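Local structure of MHC class I antigen (Anolis carolinensis, 7CPO) at residues 11-16 and 79-84; 123-128 and 132-137. The protein probably presents peptides at the cell surface as a class I MHC heavy chain, paired with beta2-microglobulin, for recognition by cytotoxic T cells. All coordinates share one frame; numbering follows the deposited sequence.

Contact 1. Residues 11-16 and 79-84; sequences VTSVSE and DHLATL
L81 meets S13 through a single methyl: CD1 of L81 lies 3.6 Å from OG of S13 and 3.8 Å from the CB of the same serine. This is the close part of the contact. The leucine hangs from helix 62-87 toward the end of strand 5-14, with CG beside its backbone N and anti to its carbonyl carbon (chi1 -78°), which carries CD1 down to the serine. In S13 the hydroxyl lies on the side remote from the backbone N (chi1 -150°) and rests against the methyl. Both have aromatic neighbours: L81 also reaches F97 on the adjacent strand 96-105 and Y119 on strand 111-119 beyond it, and S13 touches F24 and F77.

Toward solvent the fit slackens. The strand ends at V14, whose C is 4.2 Å from CD1 of L81. Beyond it, CB of S15 stays 4.3 Å from CD1 of L81. S15 is exposed, although its CA and that of L81, 7.0 Å apart, are the nearest pair of CA atoms across the segments. V14 has its side chain turned away from the helix and packs on P33 of the beta2-microglobulin chain.

The contact joins the alpha1 helix to the first strand of the floor in the peptide-binding platform. One turn of the helix serves different partners: L81 faces the floor, whereas H80 and T83 pack on the bound peptide.

Only 140 Å² is buried, summed over both segments, and the interaction is a methyl laid against a hydroxyl and, more loosely, the backbone at V14 and S15. Such van der Waals contact has little directionality, which implies that the shape of L81, rather than polar bonding to S13, fits these two pieces together.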
loop_
_atom_site.group_PDB
_atom_site.type_symbol
_atom_site.label_atom_id
_atom_site.label_comp_id
_atom_site.label_asym_id
_atom_site.label_seq_id
_atom_site.Cartn_x
_atom_site.Cartn_y
_atom_site.Cartn_z
ATOM N N VAL A 11 -1.657 -8.188 7.965
ATOM C CA VAL A 11 -2.632 -9.250 8.122
ATOM C C VAL A 11 -3.976 -8.628 8.464
ATOM O O VAL A 11 -4.056 -7.785 9.365
ATOM C CB VAL A 11 -2.183 -10.237 9.210
ATOM C CG1 VAL A 11 -3.024 -11.459 9.174
ATOM C CG2 VAL A 11 -0.719 -10.585 8.998
ATOM N N THR A 12 -5.034 -9.072 7.776
ATOM C CA THR A 12 -6.366 -8.481 7.889
ATOM C C THR A 12 -7.408 -9.577 8.013
ATOM O O THR A 12 -7.467 -10.486 7.176
ATOM C CB THR A 12 -6.730 -7.610 6.671
ATOM O OG1 THR A 12 -5.860 -6.485 6.594
ATOM C CG2 THR A 12 -8.139 -7.119 6.788
ATOM N N SER A 13 -8.264 -9.454 9.016
ATOM C CA SER A 13 -9.298 -10.436 9.279
ATOM C C SER A 13 -10.618 -9.705 9.473
ATOM O O SER A 13 -10.701 -8.782 10.289
ATOM C CB SER A 13 -8.932 -11.266 10.508
ATOM O OG SER A 13 -9.462 -12.571 10.419
ATOM N N VAL A 14 -11.629 -10.096 8.696
ATOM C CA VAL A 14 -12.966 -9.513 8.737
ATOM C C VAL A 14 -13.955 -10.605 9.126
ATOM O O VAL A 14 -13.836 -11.745 8.660
ATOM C CB VAL A 14 -13.359 -8.902 7.373
ATOM C CG1 VAL A 14 -14.648 -8.104 7.503
ATOM C CG2 VAL A 14 -12.238 -8.050 6.824
ATOM N N SER A 15 -14.948 -10.255 9.945
ATOM C CA SER A 15 -15.884 -11.250 10.458
ATOM C C SER A 15 -17.180 -11.346 9.650
ATOM O O SER A 15 -17.540 -12.442 9.207
ATOM C CB SER A 15 -16.195 -10.978 11.930
ATOM O OG SER A 15 -16.454 -12.204 12.597
ATOM N N GLU A 16 -17.939 -10.181 9.435
ATOM C CA GLU A 16 -18.974 -10.613 8.489
ATOM C C GLU A 16 -18.567 -10.306 7.041
ATOM O O GLU A 16 -17.891 -9.305 6.781
ATOM C CB GLU A 16 -20.325 -9.975 8.832
ATOM C CG GLU A 16 -20.921 -10.539 10.134
ATOM C CD GLU A 16 -21.293 -12.033 10.049
ATOM O OE1 GLU A 16 -20.420 -12.865 9.720
ATOM O OE2 GLU A 16 -22.459 -12.388 10.341
ATOM N N ASP A 79 -10.549 -16.580 16.356
ATOM C CA ASP A 79 -10.713 -16.542 17.804
ATOM C C ASP A 79 -10.625 -15.116 18.341
ATOM O O ASP A 79 -11.395 -14.737 19.229
ATOM C CB ASP A 79 -9.657 -17.412 18.472
ATOM C CG ASP A 79 -10.014 -18.867 18.470
ATOM O OD1 ASP A 79 -10.831 -19.285 17.616
ATOM O OD2 ASP A 79 -9.460 -19.602 19.319
ATOM N N HIS A 80 -9.676 -14.315 17.841
ATOM C CA HIS A 80 -9.519 -12.968 18.386
ATOM C C HIS A 80 -10.778 -12.156 18.140
ATOM O O HIS A 80 -11.312 -11.524 19.060
ATOM C CB HIS A 80 -8.297 -12.255 17.785
ATOM C CG HIS A 80 -6.980 -12.819 18.222
ATOM N ND1 HIS A 80 -6.862 -13.743 19.237
ATOM C CD2 HIS A 80 -5.726 -12.609 17.759
ATOM C CE1 HIS A 80 -5.591 -14.065 19.394
ATOM N NE2 HIS A 80 -4.881 -13.390 18.509
ATOM N N LEU A 81 -11.280 -12.184 16.901
ATOM C CA LEU A 81 -12.498 -11.447 16.576
ATOM C C LEU A 81 -13.655 -11.847 17.487
ATOM O O LEU A 81 -14.457 -10.991 17.880
ATOM C CB LEU A 81 -12.866 -11.668 15.110
ATOM C CG LEU A 81 -11.995 -10.820 14.188
ATOM C CD1 LEU A 81 -11.954 -11.359 12.765
ATOM C CD2 LEU A 81 -12.479 -9.385 14.239
ATOM N N ALA A 82 -13.750 -13.137 17.852
ATOM C CA ALA A 82 -14.821 -13.570 18.748
ATOM C C ALA A 82 -14.625 -13.027 20.159
ATOM O O ALA A 82 -15.588 -12.609 20.810
ATOM C CB ALA A 82 -14.911 -15.094 18.780
ATOM N N THR A 83 -13.387 -13.020 20.646
ATOM C CA THR A 83 -13.134 -12.570 22.010
ATOM C C THR A 83 -13.326 -11.063 22.146
ATOM O O THR A 83 -13.826 -10.587 23.177
ATOM C CB THR A 83 -11.724 -12.977 22.430
ATOM O OG1 THR A 83 -11.655 -14.405 22.521
ATOM C CG2 THR A 83 -11.355 -12.367 23.758
ATOM N N LEU A 84 -12.931 -10.295 21.118
ATOM C CA LEU A 84 -13.060 -8.841 21.193
ATOM C C LEU A 84 -14.512 -8.400 21.172
ATOM O O LEU A 84 -14.846 -7.358 21.743
ATOM C CB LEU A 84 -12.318 -8.160 20.050
ATOM C CG LEU A 84 -10.820 -8.307 20.235
ATOM C CD1 LEU A 84 -10.095 -7.880 18.996
ATOM C CD2 LEU A 84 -10.407 -7.509 21.429
#

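Contact 2. Residues 123-128 and 132-137; sequences DYISLD and LTWMAA
The indole of W134 takes L127 over one face: CB of L127 stands 3.7 Å from the centroid of the six-membered ring of W134 and 17° off its normal, a CH-pi contact. CD1 of L127 lies above the same plane, offset toward the rim. S126 and I125 approach the ring obliquely. W148 of helix 141-149 meets it edge-to-face and OD1 of N155 accepts a hydrogen bond from NE1, which, with the packing on L127, probably helps to set the rotation of the indole. Beside it, CD1 of I125 touches CB of W134 at 3.8 Å, the two side chains crossing at about a right angle. I125 reaches there because CG1 is anti to its backbone N (chi1 -153°).

These residues lie on the helix-facing side of a beta hairpin, strands 122-128 and 133-136, at the alpha2 margin of the MHC platform; the second strand is the outermost of the sheet within this chain. The directions of 123-128 and 133-136 differ by 155°, and the pairing is antiparallel. S126 and M135 form a hydrogen-bonded pair, with M135 N to S126 O at 2.9 Å and S126 N to M135 O longer, at 3.2 Å. D128 N reaches T133 O at 2.9 Å, but the return bond from T133 N to D128 O is weak. There L132 and T133 both face D128 in a G1 beta bulge.

On the other face, OG of S126 sits 3.9 Å from SD of M135. The carboxylate of D128 is used at the turn, where OD1 accepts from D130 N. At the far end A137 N binds Y124 O at 2.9 Å, while the phenol of Y124 packs on the bound peptide and hydrogen-bonds T144, and D123 OD1 takes W60 NE1 of the beta2-microglobulin chain.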
loop_
_atom_site.group_PDB
_atom_site.type_symbol
_atom_site.label_atom_id
_atom_site.label_comp_id
_atom_site.label_asym_id
_atom_site.label_seq_id
_atom_site.Cartn_x
_atom_site.Cartn_y
_atom_site.Cartn_z
ATOM N N ASP A 123 -6.344 1.559 17.037
ATOM C CA ASP A 123 -5.334 0.814 17.780
ATOM C C ASP A 123 -5.970 -0.035 18.860
ATOM O O ASP A 123 -6.887 0.404 19.559
ATOM C CB ASP A 123 -4.317 1.744 18.439
ATOM C CG ASP A 123 -3.525 2.543 17.450
ATOM O OD1 ASP A 123 -3.474 2.153 16.271
ATOM O OD2 ASP A 123 -2.900 3.534 17.872
ATOM N N TYR A 124 -5.465 -1.257 19.010
ATOM C CA TYR A 124 -5.909 -2.107 20.094
ATOM C C TYR A 124 -4.799 -2.362 21.107
ATOM O O TYR A 124 -4.933 -1.978 22.276
ATOM C CB TYR A 124 -6.474 -3.415 19.548
ATOM C CG TYR A 124 -6.917 -4.337 20.654
ATOM C CD1 TYR A 124 -8.095 -4.101 21.347
ATOM C CD2 TYR A 124 -6.143 -5.426 21.028
ATOM C CE1 TYR A 124 -8.497 -4.932 22.381
ATOM C CE2 TYR A 124 -6.545 -6.275 22.054
ATOM C CZ TYR A 124 -7.717 -6.019 22.730
ATOM O OH TYR A 124 -8.111 -6.844 23.755
ATOM N N ILE A 125 -3.705 -3.005 20.696
ATOM C CA ILE A 125 -2.566 -3.280 21.569
ATOM C C ILE A 125 -1.315 -3.349 20.699
ATOM O O ILE A 125 -1.371 -3.737 19.526
ATOM C CB ILE A 125 -2.774 -4.579 22.399
ATOM C CG1 ILE A 125 -1.981 -4.523 23.706
ATOM C CG2 ILE A 125 -2.445 -5.857 21.590
ATOM C CD1 ILE A 125 -2.373 -5.594 24.708
ATOM N N SER A 126 -0.182 -2.930 21.263
ATOM C CA SER A 126 1.090 -3.030 20.554
ATOM C C SER A 126 2.192 -3.372 21.543
ATOM O O SER A 126 2.104 -3.059 22.729
ATOM C CB SER A 126 1.443 -1.741 19.790
ATOM O OG SER A 126 1.516 -0.617 20.644
ATOM N N LEU A 127 3.225 -4.033 21.050
ATOM C CA LEU A 127 4.334 -4.428 21.898
ATOM C C LEU A 127 5.335 -3.291 21.943
ATOM O O LEU A 127 5.696 -2.741 20.902
ATOM C CB LEU A 127 5.002 -5.705 21.381
ATOM C CG LEU A 127 6.359 -6.047 22.002
ATOM C CD1 LEU A 127 6.207 -6.393 23.491
ATOM C CD2 LEU A 127 7.008 -7.204 21.251
ATOM N N ASP A 128 5.750 -2.918 23.148
ATOM C CA ASP A 128 6.902 -2.036 23.328
ATOM C C ASP A 128 8.103 -2.950 23.539
ATOM O O ASP A 128 8.275 -3.559 24.604
ATOM C CB ASP A 128 6.704 -1.063 24.484
ATOM C CG ASP A 128 7.860 -0.061 24.618
ATOM O OD1 ASP A 128 8.864 -0.194 23.877
ATOM O OD2 ASP A 128 7.765 0.861 25.468
ATOM N N LEU A 132 9.583 -4.333 27.084
ATOM C CA LEU A 132 8.944 -5.648 27.065
ATOM C C LEU A 132 7.599 -5.635 27.789
ATOM O O LEU A 132 7.287 -6.523 28.586
ATOM C CB LEU A 132 9.864 -6.713 27.646
ATOM C CG LEU A 132 10.896 -7.269 26.667
ATOM C CD1 LEU A 132 11.667 -8.390 27.310
ATOM C CD2 LEU A 132 10.250 -7.730 25.367
ATOM N N THR A 133 6.790 -4.615 27.502
ATOM C CA THR A 133 5.420 -4.526 27.995
ATOM C C THR A 133 4.507 -4.172 26.831
ATOM O O THR A 133 4.964 -3.784 25.751
ATOM C CB THR A 133 5.268 -3.475 29.107
ATOM O OG1 THR A 133 5.624 -2.187 28.599
ATOM C CG2 THR A 133 6.158 -3.807 30.305
ATOM N N TRP A 134 3.199 -4.271 27.058
ATOM C CA TRP A 134 2.216 -4.008 26.014
ATOM C C TRP A 134 1.456 -2.717 26.300
ATOM O O TRP A 134 1.107 -2.434 27.450
ATOM C CB TRP A 134 1.242 -5.189 25.881
ATOM C CG TRP A 134 1.918 -6.486 25.412
ATOM C CD1 TRP A 134 2.580 -7.393 26.189
ATOM C CD2 TRP A 134 1.996 -6.982 24.064
ATOM N NE1 TRP A 134 3.061 -8.428 25.416
ATOM C CE2 TRP A 134 2.711 -8.204 24.108
ATOM C CE3 TRP A 134 1.524 -6.514 22.822
ATOM C CZ2 TRP A 134 2.972 -8.967 22.956
ATOM C CZ3 TRP A 134 1.779 -7.272 21.683
ATOM C CH2 TRP A 134 2.501 -8.485 21.761
ATOM N N MET A 135 1.206 -1.932 25.249
ATOM C CA MET A 135 0.390 -0.725 25.327
ATOM C C MET A 135 -1.033 -1.030 24.864
ATOM O O MET A 135 -1.280 -1.199 23.666
ATOM C CB MET A 135 0.973 0.397 24.471
ATOM C CG MET A 135 2.436 0.621 24.649
ATOM S SD MET A 135 3.038 1.725 23.368
ATOM C CE MET A 135 1.644 2.869 23.218
ATOM N N ALA A 136 -1.964 -1.046 25.809
ATOM C CA ALA A 136 -3.383 -1.177 25.513
ATOM C C ALA A 136 -3.969 0.183 25.175
ATOM O O ALA A 136 -3.660 1.184 25.825
ATOM C CB ALA A 136 -4.125 -1.769 26.713
ATOM N N ALA A 137 -4.830 0.219 24.165
ATOM C CA ALA A 137 -5.375 1.500 23.736
ATOM C C ALA A 137 -6.588 1.928 24.554
ATOM O O ALA A 137 -6.906 3.119 24.578
ATOM C CB ALA A 137 -5.731 1.455 22.241
#

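How the contacts relate
Contacts 1 and 2 belong to the same peptide-binding platform, with centres about 18 Å apart, and both reach its eight-stranded sheet. Contact 1 brings a helix down on the end of a floor strand and runs from buried S13 and L81 out to exposed S15. Contact 2 pairs two neighbouring strands at the sheet's margin, with I125, L127 and W134 buried on one face and M135 exposed on the other; contact 1 buries less than a quarter of its area. Undirected van der Waals contact of one leucine methyl carries contact 1, whereas backbone hydrogen bonds and an aromatic face carry contact 2. They touch directly where CD2 of L84 packs at 3.3 Å from OH of Y124.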